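Local coordinates for extracellular solute-binding protein, family 1 (Bifidobacterium longum subsp. infantis ATCC 15697, PDB 3QUF) that probably captures a small solute, perhaps a sugar, outside the cell and hands it to a membrane-bound ABC importer, at residues Pro55-Asp60 against Lys314-Lys319; Lys158-Phe163 against Phe226-Ala231; Gln249-Phe254 against Leu269-Lys274. All blocks are in the same frame, centred on the assembly; numbering follows the deposited sequence. Where two conformers were deposited one is given.

Contact 1: Pro55-Asp60 against Lys314-Lys319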
loop_
_atom_site.group_PDB
_atom_site.type_symbol
_atom_site.label_atom_id
_atom_site.label_comp_id
_atom_site.label_asym_id
_atom_site.label_seq_id
_atom_site.Cartn_x
_atom_site.Cartn_y
_atom_site.Cartn_z
ATOM N N PRO A 55 16.668 17.325 -24.886
ATOM C CA PRO A 55 16.787 17.067 -26.304
ATOM C C PRO A 55 17.930 16.140 -26.639
ATOM O O PRO A 55 17.933 15.575 -27.711
ATOM C CB PRO A 55 17.019 18.464 -26.886
ATOM C CG PRO A 55 17.629 19.223 -25.781
ATOM C CD PRO A 55 16.933 18.746 -24.572
ATOM N N ASP A 56 18.907 16.023 -25.730
ATOM C CA ASP A 56 20.093 15.223 -25.821
ATOM C C ASP A 56 19.846 13.757 -25.434
ATOM O O ASP A 56 20.768 12.962 -25.474
ATOM C CB ASP A 56 21.128 15.821 -24.832
ATOM C CG ASP A 56 20.620 15.879 -23.351
ATOM O OD1 ASP A 56 19.503 16.419 -23.017
ATOM O OD2 ASP A 56 21.377 15.334 -22.492
ATOM N N ILE A 57 18.643 13.445 -24.961
ATOM C CA ILE A 57 18.345 12.073 -24.495
ATOM C C ILE A 57 17.243 11.484 -25.326
ATOM O O ILE A 57 16.194 12.123 -25.491
ATOM C CB ILE A 57 17.998 12.050 -23.009
ATOM C CG1 ILE A 57 19.185 12.634 -22.217
ATOM C CG2 ILE A 57 17.567 10.581 -22.527
ATOM C CD1 ILE A 57 18.950 12.860 -20.765
ATOM N N THR A 58 17.489 10.296 -25.872
ATOM C CA THR A 58 16.482 9.549 -26.594
ATOM C C THR A 58 16.006 8.432 -25.676
ATOM O O THR A 58 16.810 7.563 -25.348
ATOM C CB THR A 58 17.077 8.911 -27.878
ATOM O OG1 THR A 58 17.565 9.940 -28.773
ATOM C CG2 THR A 58 16.004 8.049 -28.594
ATOM N N LEU A 59 14.726 8.437 -25.317
ATOM C CA LEU A 59 14.166 7.427 -24.416
ATOM C C LEU A 59 13.259 6.459 -25.179
ATOM O O LEU A 59 12.298 6.884 -25.828
ATOM C CB LEU A 59 13.443 8.126 -23.282
ATOM C CG LEU A 59 12.785 7.275 -22.213
ATOM C CD1 LEU A 59 13.809 6.361 -21.546
ATOM C CD2 LEU A 59 12.049 8.106 -21.105
ATOM N N ASP A 60 13.630 5.191 -25.196
ATOM C CA ASP A 60 12.841 4.114 -25.819
ATOM C C ASP A 60 12.094 3.421 -24.694
ATOM O O ASP A 60 12.715 2.822 -23.815
ATOM C CB ASP A 60 13.757 3.114 -26.540
ATOM C CG ASP A 60 12.992 1.936 -27.171
ATOM O OD1 ASP A 60 11.802 2.084 -27.497
ATOM O OD2 ASP A 60 13.594 0.861 -27.354
ATOM N N LYS A 314 23.733 5.953 -17.584
ATOM C CA LYS A 314 23.400 6.146 -16.194
ATOM C C LYS A 314 23.101 7.606 -15.891
ATOM O O LYS A 314 22.126 7.925 -15.193
ATOM C CB LYS A 314 24.498 5.604 -15.294
ATOM C CG LYS A 314 24.497 4.049 -15.282
ATOM C CD LYS A 314 25.395 3.391 -14.222
ATOM C CE LYS A 314 26.786 3.892 -14.239
ATOM N NZ LYS A 314 27.602 3.518 -12.982
ATOM N N ALA A 315 23.929 8.484 -16.423
ATOM C CA ALA A 315 23.734 9.932 -16.222
ATOM C C ALA A 315 22.372 10.400 -16.767
ATOM O O ALA A 315 21.644 11.179 -16.165
ATOM C CB ALA A 315 24.860 10.698 -16.880
ATOM N N ALA A 316 22.006 9.903 -17.938
ATOM C CA ALA A 316 20.742 10.253 -18.557
ATOM C C ALA A 316 19.565 9.690 -17.742
ATOM O O ALA A 316 18.527 10.351 -17.593
ATOM C CB ALA A 316 20.683 9.741 -20.022
ATOM N N ALA A 317 19.696 8.462 -17.266
ATOM C CA ALA A 317 18.671 7.830 -16.431
ATOM C C ALA A 317 18.446 8.589 -15.129
ATOM O O ALA A 317 17.297 8.748 -14.680
ATOM C CB ALA A 317 19.020 6.337 -16.200
ATOM N N LYS A 318 19.527 9.100 -14.548
ATOM C CA LYS A 318 19.407 9.940 -13.362
ATOM C C LYS A 318 18.599 11.218 -13.675
ATOM O O LYS A 318 17.842 11.690 -12.810
ATOM C CB LYS A 318 20.771 10.294 -12.794
ATOM C CG LYS A 318 21.452 9.081 -12.169
ATOM C CD LYS A 318 22.855 9.415 -11.628
ATOM C CE LYS A 318 23.571 8.220 -11.039
ATOM N NZ LYS A 318 24.990 8.566 -10.705
ATOM N N LYS A 319 18.782 11.780 -14.871
ATOM C CA LYS A 319 17.949 12.938 -15.271
ATOM C C LYS A 319 16.465 12.578 -15.371
ATOM O O LYS A 319 15.600 13.387 -15.043
ATOM C CB LYS A 319 18.444 13.545 -16.584
ATOM C CG LYS A 319 19.735 14.316 -16.428
ATOM C CD LYS A 319 20.097 15.024 -17.741
ATOM C CE LYS A 319 21.390 15.838 -17.643
ATOM N NZ LYS A 319 21.476 16.850 -18.761
HETATM O O HOH W 1 19.072 17.443 -20.472
#
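I57, on the strand that begins here, presses its side chain against one turn of helix 311-324. The apolar part of the contact centres on A316. CD1 of I57 lies 3.6 Å from CB of A316, and CG1 of I57 follows at 3.9 Å from the same methyl. The branch CG2 of I57 is slightly farther, 4.1 Å from A316 CB, so the alanine methyl meets the flank of the isoleucine as well as its end. With chi2 at 172° the I57 chain is stretched out, which carries CD1 to the helix; there it also meets the aliphatic shaft of K319, 3.9 Å from CD.

The polar part lies on the more exposed side. D56 and K319 cross at about a right angle, and D56 OD2 stays 4.0 Å from K319 NZ, too far for a salt bridge. A water joins them instead: it donates to D56 OD1 at 2.8 Å and accepts from K319 NZ at 3.0 Å. D56 was modelled in two conformers, so the bridge is certain only for the one described.

I57 also touches I32 of strand 30-36 and F50 of helix 40-53; A317 rests on I305 and T85. This is strand-to-helix packing in an alpha/beta lobe of the kind solute-binding proteins are built from, with helix 311-324 set against strand 57-63 through A316 and resting on strand 295-305 through A317.

Contact 2: Lys158-Phe163 against Phe226-Ala231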
loop_
_atom_site.group_PDB
_atom_site.type_symbol
_atom_site.label_atom_id
_atom_site.label_comp_id
_atom_site.label_asym_id
_atom_site.label_seq_id
_atom_site.Cartn_x
_atom_site.Cartn_y
_atom_site.Cartn_z
ATOM N N LYS A 158 -12.136 5.997 17.988
ATOM C CA LYS A 158 -10.708 6.179 17.969
ATOM C C LYS A 158 -9.927 4.892 18.244
ATOM O O LYS A 158 -8.832 4.756 17.738
ATOM C CB LYS A 158 -10.311 7.273 18.951
ATOM C CG LYS A 158 -10.693 8.643 18.420
ATOM C CD LYS A 158 -10.227 9.750 19.371
ATOM C CE LYS A 158 -10.590 11.138 18.820
ATOM N NZ LYS A 158 -10.390 11.220 17.339
ATOM N N THR A 159 -10.485 3.967 19.037
ATOM C CA THR A 159 -9.791 2.738 19.370
ATOM C C THR A 159 -10.585 1.535 18.940
ATOM O O THR A 159 -11.789 1.591 18.788
ATOM C CB THR A 159 -9.542 2.643 20.882
ATOM O OG1 THR A 159 -10.806 2.511 21.554
ATOM C CG2 THR A 159 -8.802 3.894 21.377
ATOM N N TRP A 160 -9.892 0.430 18.760
ATOM C CA TRP A 160 -10.539 -0.808 18.363
ATOM C C TRP A 160 -11.634 -1.280 19.350
ATOM O O TRP A 160 -12.698 -1.766 18.935
ATOM C CB TRP A 160 -9.465 -1.874 18.141
ATOM C CG TRP A 160 -9.978 -3.081 17.492
ATOM C CD1 TRP A 160 -10.228 -4.281 18.079
ATOM C CD2 TRP A 160 -10.251 -3.251 16.102
ATOM N NE1 TRP A 160 -10.697 -5.184 17.145
ATOM C CE2 TRP A 160 -10.721 -4.574 15.924
ATOM C CE3 TRP A 160 -10.161 -2.408 14.989
ATOM C CZ2 TRP A 160 -11.086 -5.076 14.683
ATOM C CZ3 TRP A 160 -10.540 -2.902 13.760
ATOM C CH2 TRP A 160 -10.986 -4.234 13.613
ATOM N N ASP A 161 -11.379 -1.141 20.651
ATOM C CA ASP A 161 -12.375 -1.530 21.647
ATOM C C ASP A 161 -13.654 -0.696 21.444
ATOM O O ASP A 161 -14.767 -1.227 21.502
ATOM C CB ASP A 161 -11.805 -1.368 23.068
ATOM C CG ASP A 161 -10.597 -2.261 23.320
ATOM O OD1 ASP A 161 -10.187 -2.993 22.399
ATOM O OD2 ASP A 161 -10.052 -2.240 24.446
ATOM N N GLU A 162 -13.499 0.597 21.173
ATOM C CA GLU A 162 -14.656 1.471 20.888
ATOM C C GLU A 162 -15.357 1.085 19.573
ATOM O O GLU A 162 -16.590 1.184 19.421
ATOM C CB GLU A 162 -14.214 2.945 20.848
ATOM C CG GLU A 162 -13.697 3.502 22.182
ATOM C CD GLU A 162 -12.755 4.722 22.038
ATOM O OE1 GLU A 162 -12.288 5.025 20.922
ATOM O OE2 GLU A 162 -12.494 5.400 23.061
ATOM N N PHE A 163 -14.569 0.656 18.602
ATOM C CA PHE A 163 -15.120 0.149 17.353
ATOM C C PHE A 163 -15.972 -1.101 17.562
ATOM O O PHE A 163 -17.029 -1.263 16.921
ATOM C CB PHE A 163 -13.970 -0.138 16.374
ATOM C CG PHE A 163 -14.384 -0.811 15.088
ATOM C CD1 PHE A 163 -15.001 -0.098 14.085
ATOM C CD2 PHE A 163 -14.059 -2.137 14.850
ATOM C CE1 PHE A 163 -15.347 -0.719 12.874
ATOM C CE2 PHE A 163 -14.386 -2.749 13.655
ATOM C CZ PHE A 163 -15.037 -2.026 12.672
ATOM N N PHE A 226 -4.009 -10.404 16.123
ATOM C CA PHE A 226 -5.033 -11.369 15.778
ATOM C C PHE A 226 -6.031 -11.519 16.944
ATOM O O PHE A 226 -7.211 -11.708 16.708
ATOM C CB PHE A 226 -4.441 -12.737 15.490
ATOM C CG PHE A 226 -3.940 -12.956 14.062
ATOM C CD1 PHE A 226 -4.719 -12.649 12.958
ATOM C CD2 PHE A 226 -2.708 -13.546 13.848
ATOM C CE1 PHE A 226 -4.247 -12.908 11.646
ATOM C CE2 PHE A 226 -2.248 -13.815 12.567
ATOM C CZ PHE A 226 -3.025 -13.494 11.468
ATOM N N LYS A 227 -5.549 -11.461 18.179
ATOM C CA LYS A 227 -6.433 -11.601 19.351
ATOM C C LYS A 227 -7.475 -10.493 19.379
ATOM O O LYS A 227 -8.653 -10.735 19.680
ATOM C CB LYS A 227 -5.656 -11.592 20.672
ATOM C CG LYS A 227 -4.873 -12.851 20.996
ATOM C CD LYS A 227 -4.477 -12.872 22.507
ATOM C CE LYS A 227 -3.465 -13.985 22.876
ATOM N NZ LYS A 227 -3.777 -15.327 22.316
ATOM N N ARG A 228 -7.042 -9.263 19.111
ATOM C CA ARG A 228 -7.952 -8.135 19.130
ATOM C C ARG A 228 -8.863 -8.169 17.911
ATOM O O ARG A 228 -10.064 -7.884 18.000
ATOM C CB ARG A 228 -7.188 -6.824 19.232
ATOM C CG ARG A 228 -6.358 -6.708 20.507
ATOM C CD ARG A 228 -7.227 -6.921 21.782
ATOM N NE ARG A 228 -8.382 -6.017 21.793
ATOM C CZ ARG A 228 -9.611 -6.313 22.236
ATOM N NH1 ARG A 228 -9.900 -7.509 22.691
ATOM N NH2 ARG A 228 -10.578 -5.395 22.188
ATOM N N TRP A 229 -8.311 -8.575 16.781
ATOM C CA TRP A 229 -9.122 -8.745 15.568
ATOM C C TRP A 229 -10.145 -9.883 15.769
ATOM O O TRP A 229 -11.310 -9.711 15.419
ATOM C CB TRP A 229 -8.204 -8.998 14.344
ATOM C CG TRP A 229 -8.799 -8.668 13.018
ATOM C CD1 TRP A 229 -9.066 -7.450 12.531
ATOM C CD2 TRP A 229 -9.193 -9.601 12.005
ATOM N NE1 TRP A 229 -9.592 -7.543 11.258
ATOM C CE2 TRP A 229 -9.662 -8.854 10.909
ATOM C CE3 TRP A 229 -9.156 -10.989 11.904
ATOM C CZ2 TRP A 229 -10.137 -9.438 9.749
ATOM C CZ3 TRP A 229 -9.604 -11.570 10.737
ATOM C CH2 TRP A 229 -10.104 -10.793 9.678
ATOM N N GLU A 230 -9.730 -11.007 16.358
ATOM C CA GLU A 230 -10.630 -12.141 16.660
ATOM C C GLU A 230 -11.769 -11.661 17.592
ATOM O O GLU A 230 -12.932 -12.066 17.441
ATOM C CB GLU A 230 -9.846 -13.310 17.292
ATOM C CG GLU A 230 -10.690 -14.552 17.647
ATOM C CD GLU A 230 -9.906 -15.638 18.405
ATOM O OE1 GLU A 230 -8.749 -15.393 18.813
ATOM O OE2 GLU A 230 -10.453 -16.742 18.613
ATOM N N ALA A 231 -11.437 -10.793 18.547
ATOM C CA ALA A 231 -12.436 -10.291 19.505
ATOM C C ALA A 231 -13.575 -9.557 18.795
ATOM O O ALA A 231 -14.733 -9.663 19.213
ATOM C CB ALA A 231 -11.785 -9.374 20.559
HETATM O O HOH W 2 -8.017 -3.310 21.383
#
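W160 reaches across to the backbone of the opposing helix, its NE1 donating to R228 O at 2.9 Å. The bond is bent (137° at the hydrogen), and the indole nitrogen comes from above the carbonyl plane. The W160 indole swings over to R228 because chi1 (-169°) sets CG opposite its own backbone N. The benzo part of the indole goes on to W229, with CZ2 of W160 3.8 Å from CD1 of W229; the two planes are tilted by 24° but slid apart, so they barely overlap. Beside them, D161 OD1 and R228 NH2 are modelled as a salt bridge, doubtful in detail because it is unusually short and D161 has two conformers.

In the next shell, F163 CD2 lies 3.7 Å over one face of the W160 indole, and L193 touches both W160 and R228. W229 is pinned by its NE1 to S189 OG and meets F190 edge-to-face. A phenylalanine in place of W160 would probably leave R228 O without this donor and open a gap beside W229.

Behind W160, T159 N donates to E162 OE1 at 2.8 Å, while E162 N returns a weak bond to T159 OG1: a capping box at the start of helix 160-172.

Contact 3: Gln249-Phe254 against Leu269-Lys274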
loop_
_atom_site.group_PDB
_atom_site.type_symbol
_atom_site.label_atom_id
_atom_site.label_comp_id
_atom_site.label_asym_id
_atom_site.label_seq_id
_atom_site.Cartn_x
_atom_site.Cartn_y
_atom_site.Cartn_z
ATOM N N GLN A 249 -19.408 -6.586 -3.669
ATOM C CA GLN A 249 -20.570 -6.899 -2.828
ATOM C C GLN A 249 -20.601 -6.049 -1.549
ATOM O O GLN A 249 -21.652 -5.561 -1.124
ATOM C CB GLN A 249 -20.609 -8.389 -2.469
ATOM C CG GLN A 249 -21.075 -9.296 -3.632
ATOM C CD GLN A 249 -20.900 -10.766 -3.301
ATOM O OE1 GLN A 249 -19.829 -11.195 -2.854
ATOM N NE2 GLN A 249 -21.954 -11.547 -3.535
ATOM N N VAL A 250 -19.445 -5.847 -0.942
ATOM C CA VAL A 250 -19.368 -4.980 0.213
ATOM C C VAL A 250 -19.812 -3.563 -0.159
ATOM O O VAL A 250 -20.625 -2.957 0.548
ATOM C CB VAL A 250 -17.958 -5.005 0.836
ATOM C CG1 VAL A 250 -17.792 -3.945 1.902
ATOM C CG2 VAL A 250 -17.717 -6.388 1.442
ATOM N N LYS A 251 -19.313 -3.079 -1.278
ATOM C CA LYS A 251 -19.609 -1.719 -1.723
ATOM C C LYS A 251 -21.103 -1.551 -1.988
ATOM O O LYS A 251 -21.698 -0.544 -1.629
ATOM C CB LYS A 251 -18.796 -1.341 -2.952
ATOM C CG LYS A 251 -19.091 0.096 -3.448
ATOM C CD LYS A 251 -18.002 0.706 -4.303
ATOM C CE LYS A 251 -17.976 0.161 -5.696
ATOM N NZ LYS A 251 -16.958 0.907 -6.529
ATOM N N GLN A 252 -21.702 -2.567 -2.595
ATOM C CA GLN A 252 -23.139 -2.576 -2.842
ATOM C C GLN A 252 -23.934 -2.484 -1.547
ATOM O O GLN A 252 -24.893 -1.738 -1.483
ATOM C CB GLN A 252 -23.504 -3.819 -3.643
ATOM C CG GLN A 252 -23.260 -3.632 -5.123
ATOM C CD GLN A 252 -24.417 -2.866 -5.800
ATOM O OE1 GLN A 252 -25.503 -2.741 -5.239
ATOM N NE2 GLN A 252 -24.163 -2.330 -6.992
ATOM N N GLU A 253 -23.539 -3.211 -0.500
ATOM C CA GLU A 253 -24.224 -3.079 0.786
ATOM C C GLU A 253 -24.105 -1.670 1.375
ATOM O O GLU A 253 -25.034 -1.170 2.000
ATOM C CB GLU A 253 -23.711 -4.106 1.800
ATOM C CG GLU A 253 -24.125 -5.537 1.504
ATOM C CD GLU A 253 -25.616 -5.675 1.418
ATOM O OE1 GLU A 253 -26.277 -5.468 2.460
ATOM O OE2 GLU A 253 -26.127 -5.947 0.306
ATOM N N PHE A 254 -22.942 -1.040 1.204
ATOM C CA PHE A 254 -22.742 0.320 1.709
ATOM C C PHE A 254 -23.662 1.340 0.987
ATOM O O PHE A 254 -24.392 2.102 1.625
ATOM C CB PHE A 254 -21.268 0.700 1.595
ATOM C CG PHE A 254 -20.910 1.951 2.318
ATOM C CD1 PHE A 254 -20.732 1.947 3.691
ATOM C CD2 PHE A 254 -20.772 3.140 1.628
ATOM C CE1 PHE A 254 -20.404 3.104 4.375
ATOM C CE2 PHE A 254 -20.455 4.304 2.294
ATOM C CZ PHE A 254 -20.252 4.289 3.658
ATOM N N LEU A 269 -14.497 6.854 -4.520
ATOM C CA LEU A 269 -15.146 8.128 -4.188
ATOM C C LEU A 269 -16.233 8.508 -5.175
ATOM O O LEU A 269 -17.264 9.013 -4.769
ATOM C CB LEU A 269 -14.141 9.261 -4.134
ATOM C CG LEU A 269 -13.512 9.418 -2.770
ATOM C CD1 LEU A 269 -12.306 10.341 -2.930
ATOM C CD2 LEU A 269 -14.559 9.988 -1.794
ATOM N N PRO A 270 -16.001 8.280 -6.464
ATOM C CA PRO A 270 -17.030 8.671 -7.434
ATOM C C PRO A 270 -18.357 7.953 -7.222
ATOM O O PRO A 270 -19.423 8.574 -7.246
ATOM C CB PRO A 270 -16.412 8.268 -8.764
ATOM C CG PRO A 270 -14.989 8.411 -8.564
ATOM C CD PRO A 270 -14.735 7.951 -7.142
ATOM N N ASP A 271 -18.288 6.647 -6.963
ATOM C CA ASP A 271 -19.496 5.878 -6.650
ATOM C C ASP A 271 -20.140 6.306 -5.324
ATOM O O ASP A 271 -21.369 6.355 -5.215
ATOM C CB ASP A 271 -19.213 4.368 -6.660
ATOM C CG ASP A 271 -18.897 3.815 -8.072
ATOM O OD1 ASP A 271 -19.352 4.393 -9.079
ATOM O OD2 ASP A 271 -18.185 2.783 -8.160
ATOM N N LEU A 272 -19.332 6.642 -4.318
ATOM C CA LEU A 272 -19.892 7.033 -3.033
ATOM C C LEU A 272 -20.549 8.413 -3.115
ATOM O O LEU A 272 -21.561 8.675 -2.471
ATOM C CB LEU A 272 -18.820 6.986 -1.939
ATOM C CG LEU A 272 -18.286 5.577 -1.601
ATOM C CD1 LEU A 272 -17.601 5.609 -0.248
ATOM C CD2 LEU A 272 -19.339 4.464 -1.613
ATOM N N GLN A 273 -19.952 9.294 -3.902
ATOM C CA GLN A 273 -20.503 10.636 -4.060
ATOM C C GLN A 273 -21.810 10.607 -4.842
ATOM O O GLN A 273 -22.736 11.325 -4.503
ATOM C CB GLN A 273 -19.462 11.555 -4.701
ATOM C CG GLN A 273 -18.482 12.081 -3.657
ATOM C CD GLN A 273 -17.508 13.111 -4.184
ATOM O OE1 GLN A 273 -17.405 13.345 -5.384
ATOM N NE2 GLN A 273 -16.773 13.738 -3.265
ATOM N N LYS A 274 -21.873 9.751 -5.859
ATOM C CA LYS A 274 -23.121 9.482 -6.607
ATOM C C LYS A 274 -24.260 8.942 -5.749
ATOM O O LYS A 274 -25.430 9.177 -6.047
ATOM C CB LYS A 274 -22.858 8.466 -7.732
ATOM C CG LYS A 274 -22.346 9.058 -9.038
ATOM C CD LYS A 274 -23.441 9.784 -9.831
ATOM C CE LYS A 274 -24.482 8.837 -10.459
ATOM N NZ LYS A 274 -25.290 9.462 -11.565
#
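K251 extends toward helix 269-274 and ends on the carboxylate of D271. From CB the chain runs outward with CG anti to the backbone N (chi1 180°), and CB, CG and CD span the space between the helices without coming close to the opposing segment. The chain bends about the CG-CD bond (chi3 76°), which turns CE toward D271. CE is the first atom to come near, 3.6 Å from D271 OD2. NZ then donates to the same oxygen at 2.8 Å, a salt bridge that uses the anti lone pair of OD2, the one facing away from OD1. The two side chains cross at about a right angle. NZ makes a second salt bridge, to D268 OD1 just before the helix, so one ammonium group sits between two carboxylates and is likely to be stabilised in its charged form. Both acids stand at the N-terminal end of helix 269-274, where the helix dipole would probably favour their negative charge.

Deeper in, the contact is apolar. CD2 of L272 lies 3.8 Å from F254 CD2, and CD1 of L272 is 4.0 Å from F254 CE2. Both methyls of the leucine thus reach the same side of the phenyl ring, at its CD2-CE2 bond.

Below this pair is the sheet. M262 of strand 259-264 touches both K251 and F254, and F279 of strand 279-282 touches both F254 and L272. F142 and N144 of strand 135-144 contact L272 and F254 respectively, so helices 247-255 and 269-274 lie side by side on these strands, with the K251-D271 bridge on the more exposed side.

Overall arrangement
From the N terminus, strand 57-63 comes first, and its partner in contact 1 arrives only at helix 311-324, closing a loop of more than 250 residues. Contacts 2 and 3 both fall within that loop, one after the other: contact 2 joins helix 160-172 to helix 223-234, and contact 3 then joins helix 247-255 to helix 269-274 around strand 259-264. None cross. Contacts 1 and 2 lie on opposite sides of the chain's centre, their centres 51 Å apart, whereas contacts 2 and 3 are 25 Å apart between centres. Contact 1 therefore ties the N-terminal lobe to a late return of the chain, while contacts 2 and 3 fasten helices of the other lobe.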